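Long-range contact in N-acyl-D-glutamate deacylase (Bordetella bronchiseptica, PDB 3GIP), which hydrolyses the amide bond of N-acyl-D-glutamate, releasing D-glutamate and a carboxylate, as a zinc-containing member of the amidohydrolase superfamily: residues A164-M169 and A198-G203. Numbering follows the deposited sequence.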
loop_
_atom_site.group_PDB
_atom_site.type_symbol
_atom_site.label_atom_id
_atom_site.label_comp_id
_atom_site.label_asym_id
_atom_site.label_seq_id
_atom_site.Cartn_x
_atom_site.Cartn_y
_atom_site.Cartn_z
ATOM N N ALA A 164 -26.461 -13.479 13.156
ATOM C CA ALA A 164 -26.901 -13.082 11.823
ATOM C C ALA A 164 -26.002 -12.006 11.216
ATOM O O ALA A 164 -25.712 -12.037 10.020
ATOM C CB ALA A 164 -28.346 -12.591 11.873
ATOM N N GLU A 165 -25.576 -11.049 12.033
ATOM C CA GLU A 165 -24.707 -9.978 11.546
ATOM C C GLU A 165 -23.329 -10.534 11.198
ATOM O O GLU A 165 -22.717 -10.119 10.212
ATOM C CB GLU A 165 -24.590 -8.865 12.593
ATOM C CG GLU A 165 -25.906 -8.139 12.847
ATOM C CD GLU A 165 -25.831 -7.148 13.993
ATOM O OE1 GLU A 165 -25.175 -7.459 15.008
ATOM O OE2 GLU A 165 -26.446 -6.063 13.885
ATOM N N GLN A 166 -22.844 -11.478 12.001
ATOM C CA GLN A 166 -21.547 -12.092 11.733
ATOM C C GLN A 166 -21.638 -12.816 10.396
ATOM O O GLN A 166 -20.735 -12.725 9.565
ATOM C CB GLN A 166 -21.182 -13.085 12.837
ATOM C CG GLN A 166 -19.894 -13.877 12.589
ATOM C CD GLN A 166 -18.648 -13.007 12.615
ATOM O OE1 GLN A 166 -18.507 -12.133 13.470
ATOM N NE2 GLN A 166 -17.725 -13.258 11.687
ATOM N N GLN A 167 -22.740 -13.531 10.183
ATOM C CA GLN A 167 -22.910 -14.256 8.930
ATOM C C GLN A 167 -23.064 -13.285 7.763
ATOM O O GLN A 167 -22.618 -13.566 6.650
ATOM C CB GLN A 167 -24.128 -15.183 9.004
ATOM C CG GLN A 167 -24.234 -16.152 7.834
ATOM C CD GLN A 167 -22.995 -17.021 7.682
ATOM O OE1 GLN A 167 -22.575 -17.688 8.627
ATOM N NE2 GLN A 167 -22.407 -17.016 6.491
ATOM N N ALA A 168 -23.694 -12.141 8.015
ATOM C CA ALA A 168 -23.880 -11.142 6.968
ATOM C C ALA A 168 -22.524 -10.607 6.519
ATOM O O ALA A 168 -22.278 -10.430 5.327
ATOM C CB ALA A 168 -24.748 -10.002 7.474
ATOM N N MET A 169 -21.643 -10.350 7.478
ATOM C CA MET A 169 -20.318 -9.847 7.140
ATOM C C MET A 169 -19.541 -10.903 6.362
ATOM O O MET A 169 -18.821 -10.586 5.414
ATOM C CB MET A 169 -19.555 -9.444 8.405
ATOM C CG MET A 169 -20.148 -8.231 9.112
ATOM S SD MET A 169 -19.083 -7.557 10.413
ATOM C CE MET A 169 -19.513 -8.625 11.773
ATOM N N ALA A 198 -11.880 -12.074 18.761
ATOM C CA ALA A 198 -11.327 -13.189 18.002
ATOM C C ALA A 198 -12.314 -13.932 17.101
ATOM O O ALA A 198 -12.042 -14.128 15.921
ATOM C CB ALA A 198 -10.647 -14.170 18.952
ATOM N N ALA A 199 -13.454 -14.342 17.650
ATOM C CA ALA A 199 -14.449 -15.082 16.871
ATOM C C ALA A 199 -14.886 -14.378 15.588
ATOM O O ALA A 199 -15.059 -15.015 14.546
ATOM C CB ALA A 199 -15.672 -15.382 17.740
ATOM N N GLU A 200 -15.073 -13.066 15.667
ATOM C CA GLU A 200 -15.493 -12.279 14.515
ATOM C C GLU A 200 -14.436 -12.273 13.416
ATOM O O GLU A 200 -14.733 -12.510 12.240
ATOM C CB GLU A 200 -15.787 -10.840 14.951
ATOM C CG GLU A 200 -16.221 -9.917 13.823
ATOM C CD GLU A 200 -16.580 -8.528 14.317
ATOM O OE1 GLU A 200 -17.016 -8.407 15.483
ATOM O OE2 GLU A 200 -16.445 -7.560 13.539
ATOM N N LEU A 201 -13.195 -12.006 13.805
ATOM C CA LEU A 201 -12.099 -11.949 12.851
ATOM C C LEU A 201 -11.784 -13.323 12.268
ATOM O O LEU A 201 -11.489 -13.448 11.077
ATOM C CB LEU A 201 -10.867 -11.344 13.533
ATOM C CG LEU A 201 -11.139 -9.958 14.140
ATOM C CD1 LEU A 201 -9.906 -9.456 14.880
ATOM C CD2 LEU A 201 -11.544 -8.984 13.036
ATOM N N GLU A 202 -11.867 -14.354 13.102
ATOM C CA GLU A 202 -11.595 -15.714 12.654
ATOM C C GLU A 202 -12.644 -16.150 11.638
ATOM O O GLU A 202 -12.332 -16.850 10.677
ATOM C CB GLU A 202 -11.588 -16.674 13.846
ATOM C CG GLU A 202 -10.511 -16.353 14.870
ATOM C CD GLU A 202 -10.591 -17.230 16.101
ATOM O OE1 GLU A 202 -11.721 -17.563 16.522
ATOM O OE2 GLU A 202 -9.525 -17.573 16.658
ATOM N N GLY A 203 -13.890 -15.735 11.858
ATOM C CA GLY A 203 -14.953 -16.087 10.934
ATOM C C GLY A 203 -14.650 -15.571 9.541
ATOM O O GLY A 203 -14.805 -16.290 8.553
#
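Gln166 reaches across from helix 163-179 to the backbone of Glu200 on helix 198-210 and makes the one hydrogen bond between residues 164-169 and 198-203. Its NE2 donates to Glu200 O over 3.1 Å, with an N-H...O angle of 149°; the donor lies in the carbonyl plane on a lone pair, while the acceptor sits somewhat out of the amide plane of Gln166. Its chain leaves with CG anti to the backbone N (chi1 175°) and bends at chi2, and its end comes nearer the other helix. OE1 packs tightly on aliphatic carbon, 3.2 Å from Glu200 CG and equally near Glu200 CA. The amide thus lies alongside Glu200, NE2 toward the carbonyl and OE1 by CA and CG, and the two side chains cross at a slant.

Beyond CG, Glu200 is extended, and Met169 meets its far end crosswise: Met169 CE lies 3.7 Å from Glu200 OE2. OE1 forms a salt bridge with Arg150 of helix 146-153, which Met169 also touches, and both carboxylate oxygens are hydrogen-bonded outside the two segments. Gly203 CA comes within 4.0 Å of Gln166 NE2; a CB on Gly203 would fall 2.7 Å from NE2, too close, so its absence lets the amide approach the backbone.

The axes of the two segments come within 10.2 Å at 31° between their N-to-C directions; the contact joins neighbouring outer helices of the TIM barrel and buries 165 Å². Its single hydrogen bond implies a link from side-chain amide to main-chain carbonyl, with the buried Glu200 charge probably offset by Arg150.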